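Local coordinates for protein YlmD (Geobacillus stearothermophilus, PDB 6T1B) that cleaves adenosine, inosine and S-methyl-5'-thioadenosine with phosphate to release the free purine base, also deaminates adenosine, and uses a catalytic zinc, at residues C76-V88 with H143-M157. Numbering follows the deposited sequence.
Sequences CCEQVHGADIQKV and HAGWRGTAGGIAGHM. With NOS (inosine), chain B.
H81 and H143 meet as a T-shaped pair. CE1 of H143 sits over the centre of the H81 ring, and the planes stand 74° apart. H143 has CG anti to the backbone N (chi1 161°), which carries its ring across to H81 and inosine. Both rings bind the catalytic zinc through NE2, and C126 is the third protein ligand. D108 accepts a hydrogen bond from H143 ND1 and so fixes the turn of that ring. NE2 of Q79 comes over one face of H143 near its rim, 3.4 Å from CG, with the amide tilted 62° from the ring. Q79 OE1 takes a hydrogen bond from C122 N. Inosine O5' is 3.1 Å from H143 NE2, and its O3' lies at the edge of H81. With H81 replaced by alanine, the zinc would probably be one ligand short and the edge of H143 would lose its facing ring.

Two waters bridge the segments. One donates to both G82 O and H143 O. The other joins D84 OD1, I85 N and H156 NE2. A83 O is buried without a partner in the model; H156 CD2 is 3.1 Å away.

Among apolar pairs, A83 CB packs 3.9 Å from I153 CB, and I85 CD1 touches I153 CG1. The bent M157 side chain brings SD and CE against I85 CG2. Two methyls make van der Waals contacts with backbone: A83 CB is 3.4 Å from G151 O, I85 CD1 3.4 Å from M157 N. G152, at positive phi, completes a Schellman motif after helix 146-150 and N-caps the next helix.

Helix 153-163 thus packs beside edge strand 85-87, and the same contact supplies both histidines of the His-Cys-His catalytic zinc site of this YfiH/LACC1 family enzyme.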
ATOM      1  N   CYS A  76       3.337  -5.570  10.768  1.00 10.39           N
ATOM      2  CA  CYS A  76       3.537  -5.984   9.394  1.00 11.02           C
ATOM      3  C   CYS A  76       2.778  -7.284   9.151  1.00 12.10           C
ATOM      4  O   CYS A  76       2.426  -8.018  10.091  1.00 11.98           O
ATOM      5  CB  CYS A  76       5.032  -6.209   9.135  1.00 11.01           C
ATOM      6  SG  CYS A  76       6.042  -4.709   9.340  1.00 12.36           S
ATOM      7  N   CYS A  77       2.588  -7.592   7.874  1.00 10.40           N
ATOM      8  CA  CYS A  77       1.930  -8.829   7.473  1.00 10.59           C
ATOM      9  C   CYS A  77       2.703  -9.530   6.368  1.00 11.05           C
ATOM     10  O   CYS A  77       3.613  -8.975   5.756  1.00 11.11           O
ATOM     11  CB  CYS A  77       0.476  -8.582   7.068  1.00 11.80           C
ATOM     12  SG  CYS A  77       0.210  -7.485   5.672  1.00 11.44           S
ATOM     13  N   GLU A  78       2.349 -10.794   6.158  1.00 10.92           N
ATOM     14  CA  GLU A  78       3.119 -11.650   5.272  1.00 11.36           C
ATOM     15  C   GLU A  78       3.044 -11.195   3.829  1.00 11.67           C
ATOM     16  O   GLU A  78       4.005 -11.386   3.077  1.00 13.21           O
ATOM     17  CB  GLU A  78       2.615 -13.080   5.368  1.00 12.27           C
ATOM     18  CG  GLU A  78       3.451 -14.062   4.620  1.00 13.10           C
ATOM     19  CD  GLU A  78       2.948 -15.500   4.767  1.00 14.46           C
ATOM     20  OE1 GLU A  78       3.625 -16.407   4.178  1.00 18.85           O
ATOM     21  OE2 GLU A  78       1.937 -15.767   5.452  1.00 14.83           O
ATOM     22  N   GLN A  79       1.909 -10.646   3.400  1.00 10.20           N
ATOM     23  CA  GLN A  79       1.698 -10.170   2.026  1.00 10.81           C
ATOM     24  C   GLN A  79       1.840 -11.298   1.005  1.00 10.74           C
ATOM     25  O   GLN A  79       2.787 -11.359   0.221  1.00 13.05           O
ATOM     26  CB  GLN A  79       2.591  -8.970   1.704  1.00 11.69           C
ATOM     27  CG  GLN A  79       2.299  -7.773   2.588  1.00 10.94           C
ATOM     28  CD  GLN A  79       3.121  -6.535   2.277  1.00 10.94           C
ATOM     29  OE1 GLN A  79       3.740  -5.954   3.158  1.00 11.45           O
ATOM     30  NE2 GLN A  79       3.073  -6.095   1.027  1.00 14.66           N
ATOM     31  N   VAL A  80       0.824 -12.162   0.998  1.00 10.96           N
ATOM     32  CA  VAL A  80       0.820 -13.347   0.156  1.00 12.01           C
ATOM     33  C   VAL A  80       0.146 -13.149  -1.191  1.00 12.90           C
ATOM     34  O   VAL A  80      -0.054 -14.124  -1.928  1.00 14.64           O
ATOM     35  CB  VAL A  80       0.205 -14.557   0.892  1.00 12.12           C
ATOM     36  CG1 VAL A  80       1.024 -14.860   2.135  1.00 13.21           C
ATOM     37  CG2 VAL A  80      -1.271 -14.324   1.210  1.00 14.11           C
ATOM     38  N   HIS A  81      -0.178 -11.895  -1.530  1.00 11.64           N
ATOM     39  CA  HIS A  81      -0.879 -11.573  -2.783  1.00 12.85           C
ATOM     40  C   HIS A  81      -2.270 -12.178  -2.852  1.00 13.20           C
ATOM     41  O   HIS A  81      -2.764 -12.554  -3.916  1.00 16.56           O
ATOM     42  CB  HIS A  81      -0.048 -11.928  -4.020  1.00 14.04           C
ATOM     43  CG  HIS A  81       1.010 -10.932  -4.318  1.00 15.48           C
ATOM     44  ND1 HIS A  81       2.265 -10.991  -3.754  1.00 18.54           N
ATOM     45  CD2 HIS A  81       0.991  -9.813  -5.086  1.00 16.81           C
ATOM     46  CE1 HIS A  81       2.985  -9.969  -4.183  1.00 22.65           C
ATOM     47  NE2 HIS A  81       2.235  -9.241  -4.988  1.00 23.84           N
ATOM     48  N   GLY A  82      -2.906 -12.284  -1.692  1.00 13.25           N
ATOM     49  CA  GLY A  82      -4.298 -12.572  -1.593  1.00 12.58           C
ATOM     50  C   GLY A  82      -5.115 -11.343  -1.229  1.00 13.95           C
ATOM     51  O   GLY A  82      -4.661 -10.197  -1.337  1.00 13.31           O
ATOM     52  N   ALA A  83      -6.340 -11.596  -0.785  1.00 14.60           N
ATOM     53  CA  ALA A  83      -7.273 -10.519  -0.477  1.00 15.18           C
ATOM     54  C   ALA A  83      -7.735 -10.543   0.972  1.00 14.46           C
ATOM     55  O   ALA A  83      -8.765  -9.938   1.298  1.00 16.31           O
ATOM     56  CB  ALA A  83      -8.456 -10.546  -1.439  1.00 17.25           C
ATOM     57  N   ASP A  84      -6.999 -11.197   1.863  1.00 13.84           N
ATOM     58  CA  ASP A  84      -7.398 -11.283   3.266  1.00 14.01           C
ATOM     59  C   ASP A  84      -6.825 -10.103   4.060  1.00 11.33           C
ATOM     60  O   ASP A  84      -5.791  -9.533   3.711  1.00 12.05           O
ATOM     61  CB  ASP A  84      -6.944 -12.629   3.839  1.00 15.17           C
ATOM     62  CG  ASP A  84      -7.804 -13.789   3.354  1.00 21.38           C
ATOM     63  OD1 ASP A  84      -9.059 -13.696   3.439  1.00 26.69           O
ATOM     64  OD2 ASP A  84      -7.237 -14.793   2.896  1.00 28.85           O
ATOM     65  N   ILE A  85      -7.555  -9.729   5.110  1.00 12.86           N
ATOM     66  CA  ILE A  85      -7.278  -8.533   5.898  1.00 12.98           C
ATOM     67  C   ILE A  85      -7.460  -8.901   7.362  1.00 13.00           C
ATOM     68  O   ILE A  85      -8.369  -9.663   7.705  1.00 16.05           O
ATOM     69  CB  ILE A  85      -8.263  -7.410   5.526  1.00 13.74           C
ATOM     70  CG1 ILE A  85      -8.055  -6.938   4.096  1.00 12.96           C
ATOM     71  CG2 ILE A  85      -8.154  -6.253   6.507  1.00 14.92           C
ATOM     72  CD1 ILE A  85      -9.179  -6.056   3.580  1.00 14.18           C
ATOM     73  N   GLN A  86      -6.613  -8.351   8.231  1.00 12.38           N
ATOM     74  CA  GLN A  86      -6.677  -8.613   9.665  0.54 14.71           C
ATOM     75  C   GLN A  86      -6.779  -7.306  10.446  1.00 13.46           C
ATOM     76  O   GLN A  86      -6.002  -6.377  10.196  1.00 13.00           O
ATOM     77  CB  GLN A  86      -5.411  -9.341  10.128  0.54 18.14           C
ATOM     78  CG  GLN A  86      -5.521  -9.985  11.490  0.54 19.00           C
ATOM     79  CD  GLN A  86      -6.102 -11.380  11.392  0.54 34.16           C
ATOM     80  OE1 GLN A  86      -5.409 -12.327  11.016  0.54 42.15           O
ATOM     81  NE2 GLN A  86      -7.377 -11.511  11.693  0.54 32.27           N
ATOM     82  N   LYS A  87      -7.705  -7.246  11.388  1.00 14.06           N
ATOM     83  CA  LYS A  87      -7.739  -6.167  12.363  1.00 13.57           C
ATOM     84  C   LYS A  87      -6.654  -6.419  13.396  1.00 14.15           C
ATOM     85  O   LYS A  87      -6.516  -7.541  13.909  1.00 16.92           O
ATOM     86  CB  LYS A  87      -9.089  -6.153  13.064  1.00 14.90           C
ATOM     87  CG  LYS A  87      -9.199  -5.102  14.154  1.00 15.80           C
ATOM     88  CD  LYS A  87     -10.582  -5.071  14.746  1.00 19.26           C
ATOM     89  CE  LYS A  87     -10.740  -3.980  15.816  1.00 22.90           C
ATOM     90  NZ  LYS A  87     -12.172  -3.773  16.186  1.00 27.17           N
ATOM     91  N   VAL A  88      -5.866  -5.386  13.695  1.00 13.46           N
ATOM     92  CA  VAL A  88      -4.806  -5.501  14.689  1.00 13.78           C
ATOM     93  C   VAL A  88      -4.931  -4.433  15.760  1.00 14.47           C
ATOM     94  O   VAL A  88      -5.611  -3.417  15.589  1.00 15.05           O
ATOM     95  CB  VAL A  88      -3.409  -5.435  14.041  1.00 14.00           C
ATOM     96  CG1 VAL A  88      -3.224  -6.630  13.109  1.00 14.03           C
ATOM     97  CG2 VAL A  88      -3.229  -4.120  13.271  1.00 13.18           C
ATOM     98  N   HIS A 143      -2.421  -4.005   0.327  1.00  9.63           N
ATOM     99  CA  HIS A 143      -1.467  -4.278  -0.737  1.00 10.45           C
ATOM    100  C   HIS A 143      -2.240  -4.963  -1.852  1.00 10.58           C
ATOM    101  O   HIS A 143      -2.738  -6.077  -1.672  1.00 11.95           O
ATOM    102  CB  HIS A 143      -0.384  -5.192  -0.145  1.00 10.79           C
ATOM    103  CG  HIS A 143       0.428  -5.946  -1.137  1.00 14.31           C
ATOM    104  ND1 HIS A 143       0.310  -7.311  -1.296  1.00 12.59           N
ATOM    105  CD2 HIS A 143       1.437  -5.560  -1.960  1.00 14.87           C
ATOM    106  CE1 HIS A 143       1.175  -7.726  -2.199  1.00 15.45           C
ATOM    107  NE2 HIS A 143       1.889  -6.686  -2.609  1.00 16.16           N
ATOM    108  N   ALA A 144      -2.342  -4.298  -3.008  1.00 11.77           N
ATOM    109  CA  ALA A 144      -3.116  -4.820  -4.123  1.00 13.71           C
ATOM    110  C   ALA A 144      -2.296  -4.864  -5.401  1.00 13.68           C
ATOM    111  O   ALA A 144      -2.196  -3.872  -6.123  1.00 13.29           O
ATOM    112  CB  ALA A 144      -4.377  -3.982  -4.347  1.00 14.57           C
ATOM    113  N   GLY A 145      -1.737  -6.026  -5.713  1.00 14.33           N
ATOM    114  CA  GLY A 145      -1.315  -6.332  -7.057  1.00 15.00           C
ATOM    115  C   GLY A 145      -2.488  -6.871  -7.836  1.00 15.64           C
ATOM    116  O   GLY A 145      -3.643  -6.792  -7.410  1.00 14.55           O
ATOM    117  N   TRP A 146      -2.204  -7.442  -9.009  1.00 14.85           N
ATOM    118  CA  TRP A 146      -3.330  -7.906  -9.814  1.00 17.07           C
ATOM    119  C   TRP A 146      -4.124  -8.993  -9.089  1.00 15.39           C
ATOM    120  O   TRP A 146      -5.359  -9.047  -9.200  1.00 15.97           O
ATOM    121  CB  TRP A 146      -2.891  -8.327 -11.227  1.00 18.68           C
ATOM    122  CG  TRP A 146      -2.242  -9.683 -11.376  1.00 18.65           C
ATOM    123  CD1 TRP A 146      -0.916  -9.951 -11.429  1.00 21.42           C
ATOM    124  CD2 TRP A 146      -2.909 -10.937 -11.529  1.00 20.93           C
ATOM    125  NE1 TRP A 146      -0.704 -11.295 -11.582  1.00 20.31           N
ATOM    126  CE2 TRP A 146      -1.918 -11.923 -11.662  1.00 21.18           C
ATOM    127  CE3 TRP A 146      -4.251 -11.319 -11.570  1.00 22.05           C
ATOM    128  CZ2 TRP A 146      -2.221 -13.263 -11.828  1.00 21.19           C
ATOM    129  CZ3 TRP A 146      -4.551 -12.661 -11.738  1.00 25.07           C
ATOM    130  CH2 TRP A 146      -3.537 -13.614 -11.864  1.00 25.10           C
ATOM    131  N   ARG A 147      -3.444  -9.873  -8.351  1.00 15.37           N
ATOM    132  CA  ARG A 147      -4.147 -10.986  -7.719  1.00 15.90           C
ATOM    133  C   ARG A 147      -5.049 -10.491  -6.593  1.00 15.12           C
ATOM    134  O   ARG A 147      -6.219 -10.904  -6.487  1.00 17.27           O
ATOM    135  CB  ARG A 147      -3.150 -12.004  -7.182  1.00 18.78           C
ATOM    136  CG  ARG A 147      -2.418 -12.736  -8.249  1.00 21.92           C
ATOM    137  CD  ARG A 147      -1.712 -13.920  -7.646  1.00 35.55           C
ATOM    138  NE  ARG A 147      -0.776 -14.486  -8.600  1.00 50.14           N
ATOM    139  CZ  ARG A 147      -1.047 -15.492  -9.418  1.00 54.75           C
ATOM    140  NH1 ARG A 147      -0.108 -15.907 -10.249  1.00 28.99           N
ATOM    141  NH2 ARG A 147      -2.242 -16.076  -9.405  1.00 56.06           N
ATOM    142  N   GLY A 148      -4.527  -9.604  -5.751  1.00 13.96           N
ATOM    143  CA  GLY A 148      -5.329  -9.062  -4.665  1.00 13.84           C
ATOM    144  C   GLY A 148      -6.479  -8.219  -5.180  1.00 16.11           C
ATOM    145  O   GLY A 148      -7.571  -8.217  -4.604  1.00 15.17           O
ATOM    146  N   THR A 149      -6.252  -7.497  -6.278  1.00 14.72           N
ATOM    147  CA  THR A 149      -7.329  -6.741  -6.913  1.00 14.05           C
ATOM    148  C   THR A 149      -8.388  -7.680  -7.470  1.00 15.28           C
ATOM    149  O   THR A 149      -9.590  -7.450  -7.296  1.00 16.86           O
ATOM    150  CB  THR A 149      -6.750  -5.846  -8.011  1.00 15.05           C
ATOM    151  OG1 THR A 149      -5.755  -4.970  -7.452  1.00 15.49           O
ATOM    152  CG2 THR A 149      -7.813  -4.974  -8.635  1.00 16.07           C
ATOM    153  N   ALA A 150      -7.964  -8.770  -8.108  1.00 15.39           N
ATOM    154  CA  ALA A 150      -8.917  -9.761  -8.615  1.00 16.04           C
ATOM    155  C   ALA A 150      -9.700 -10.390  -7.465  1.00 16.78           C
ATOM    156  O   ALA A 150     -10.857 -10.795  -7.646  1.00 19.78           O
ATOM    157  CB  ALA A 150      -8.176 -10.839  -9.412  1.00 19.14           C
ATOM    158  N   GLY A 151      -9.087 -10.478  -6.285  1.00 16.70           N
ATOM    159  CA  GLY A 151      -9.710 -10.969  -5.077  1.00 15.10           C
ATOM    160  C   GLY A 151     -10.567  -9.971  -4.350  1.00 16.82           C
ATOM    161  O   GLY A 151     -11.223 -10.329  -3.365  1.00 18.40           O
ATOM    162  N   GLY A 152     -10.587  -8.725  -4.819  1.00 15.45           N
ATOM    163  CA  GLY A 152     -11.433  -7.717  -4.214  1.00 16.45           C
ATOM    164  C   GLY A 152     -10.945  -7.176  -2.887  1.00 14.99           C
ATOM    165  O   GLY A 152     -11.762  -6.815  -2.032  1.00 14.32           O
ATOM    166  N   ILE A 153      -9.634  -7.065  -2.685  1.00 12.31           N
ATOM    167  CA  ILE A 153      -9.144  -6.654  -1.371  1.00 11.50           C
ATOM    168  C   ILE A 153      -9.647  -5.263  -0.992  1.00 13.36           C
ATOM    169  O   ILE A 153      -9.956  -4.998   0.174  1.00 13.66           O
ATOM    170  CB  ILE A 153      -7.610  -6.780  -1.291  1.00 12.17           C
ATOM    171  CG1 ILE A 153      -7.184  -6.692   0.161  1.00 12.09           C
ATOM    172  CG2 ILE A 153      -6.902  -5.763  -2.160  1.00 13.04           C
ATOM    173  CD1 ILE A 153      -5.718  -6.952   0.422  1.00 12.29           C
ATOM    174  N   ALA A 154      -9.716  -4.348  -1.959  1.00 12.33           N
ATOM    175  CA  ALA A 154     -10.125  -2.984  -1.636  1.00 13.46           C
ATOM    176  C   ALA A 154     -11.548  -2.960  -1.091  1.00 14.08           C
ATOM    177  O   ALA A 154     -11.830  -2.327  -0.066  1.00 14.52           O
ATOM    178  CB  ALA A 154     -10.016  -2.107  -2.878  1.00 16.44           C
ATOM    179  N   GLY A 155     -12.475  -3.626  -1.777  1.00 15.10           N
ATOM    180  CA  GLY A 155     -13.841  -3.675  -1.293  1.00 15.98           C
ATOM    181  C   GLY A 155     -13.992  -4.497  -0.028  1.00 16.62           C
ATOM    182  O   GLY A 155     -14.917  -4.268   0.760  1.00 17.52           O
ATOM    183  N   HIS A 156     -13.115  -5.482   0.173  1.00 15.10           N
ATOM    184  CA  HIS A 156     -13.147  -6.276   1.398  1.00 16.35           C
ATOM    185  C   HIS A 156     -12.858  -5.402   2.614  1.00 13.84           C
ATOM    186  O   HIS A 156     -13.514  -5.551   3.651  1.00 15.32           O
ATOM    187  CB  HIS A 156     -12.142  -7.425   1.270  1.00 15.62           C
ATOM    188  CG  HIS A 156     -12.202  -8.437   2.374  1.00 16.26           C
ATOM    189  ND1 HIS A 156     -13.383  -8.889   2.923  1.00 26.11           N
ATOM    190  CD2 HIS A 156     -11.217  -9.126   2.994  1.00 17.89           C
ATOM    191  CE1 HIS A 156     -13.116  -9.786   3.858  1.00 23.48           C
ATOM    192  NE2 HIS A 156     -11.809  -9.942   3.927  1.00 25.58           N
ATOM    193  N   MET A 157     -11.923  -4.455   2.496  1.00 12.87           N
ATOM    194  CA  MET A 157     -11.671  -3.549   3.618  1.00 12.80           C
ATOM    195  C   MET A 157     -12.943  -2.773   3.953  1.00 14.98           C
ATOM    196  O   MET A 157     -13.352  -2.667   5.123  1.00 15.06           O
ATOM    197  CB  MET A 157     -10.558  -2.562   3.255  1.00 12.42           C
ATOM    198  CG  MET A 157     -10.130  -1.665   4.411  1.00 12.71           C
ATOM    199  SD  MET A 157      -9.130  -2.467   5.682  1.00 12.51           S
ATOM    200  CE  MET A 157      -7.552  -2.639   4.811  1.00 13.69           C
TER
HETATM  201  N9  NOS B 301       8.376  -8.949   0.419  1.00 28.56           N
HETATM  202  C4  NOS B 301       7.820  -8.542   1.573  1.00 26.01           C
HETATM  203  N3  NOS B 301       6.420  -8.412   2.042  1.00 25.85           N
HETATM  204  C2  NOS B 301       6.164  -7.974   3.385  1.00 25.92           C
HETATM  205  N1  NOS B 301       7.236  -7.656   4.286  1.00 25.76           N
HETATM  206  C6  NOS B 301       8.590  -7.760   3.892  1.00 23.83           C
HETATM  207  O6  NOS B 301       9.440  -7.466   4.687  1.00 19.81           O
HETATM  208  C5  NOS B 301       8.837  -8.232   2.444  1.00 24.18           C
HETATM  209  N7  NOS B 301       9.953  -8.393   1.805  1.00 21.97           N
HETATM  210  C8  NOS B 301       9.700  -8.839   0.577  1.00 27.12           C
HETATM  211  C5' NOS B 301       5.042  -6.998  -1.470  1.00 40.47           C
HETATM  212  O5' NOS B 301       4.891  -6.043  -2.517  1.00 41.78           O
HETATM  213  C4' NOS B 301       5.857  -8.180  -1.930  1.00 38.12           C
HETATM  214  O4' NOS B 301       7.173  -8.081  -1.341  1.00 35.88           O
HETATM  215  C1' NOS B 301       7.529  -9.306  -0.734  1.00 33.55           C
HETATM  216  C2' NOS B 301       6.225 -10.037  -0.435  1.00 36.43           C
HETATM  217  O2' NOS B 301       6.429 -11.444  -0.453  1.00 37.52           O
HETATM  218  C3' NOS B 301       5.307  -9.559  -1.561  1.00 38.34           C
HETATM  219  O3' NOS B 301       5.440 -10.435  -2.693  1.00 39.57           O
HETATM  220  O   HOH W   1      -2.688  -8.692  -2.436  1.00 13.54           O
HETATM  221  O   HOH W   2      -9.950 -11.571   5.316  1.00 24.17           O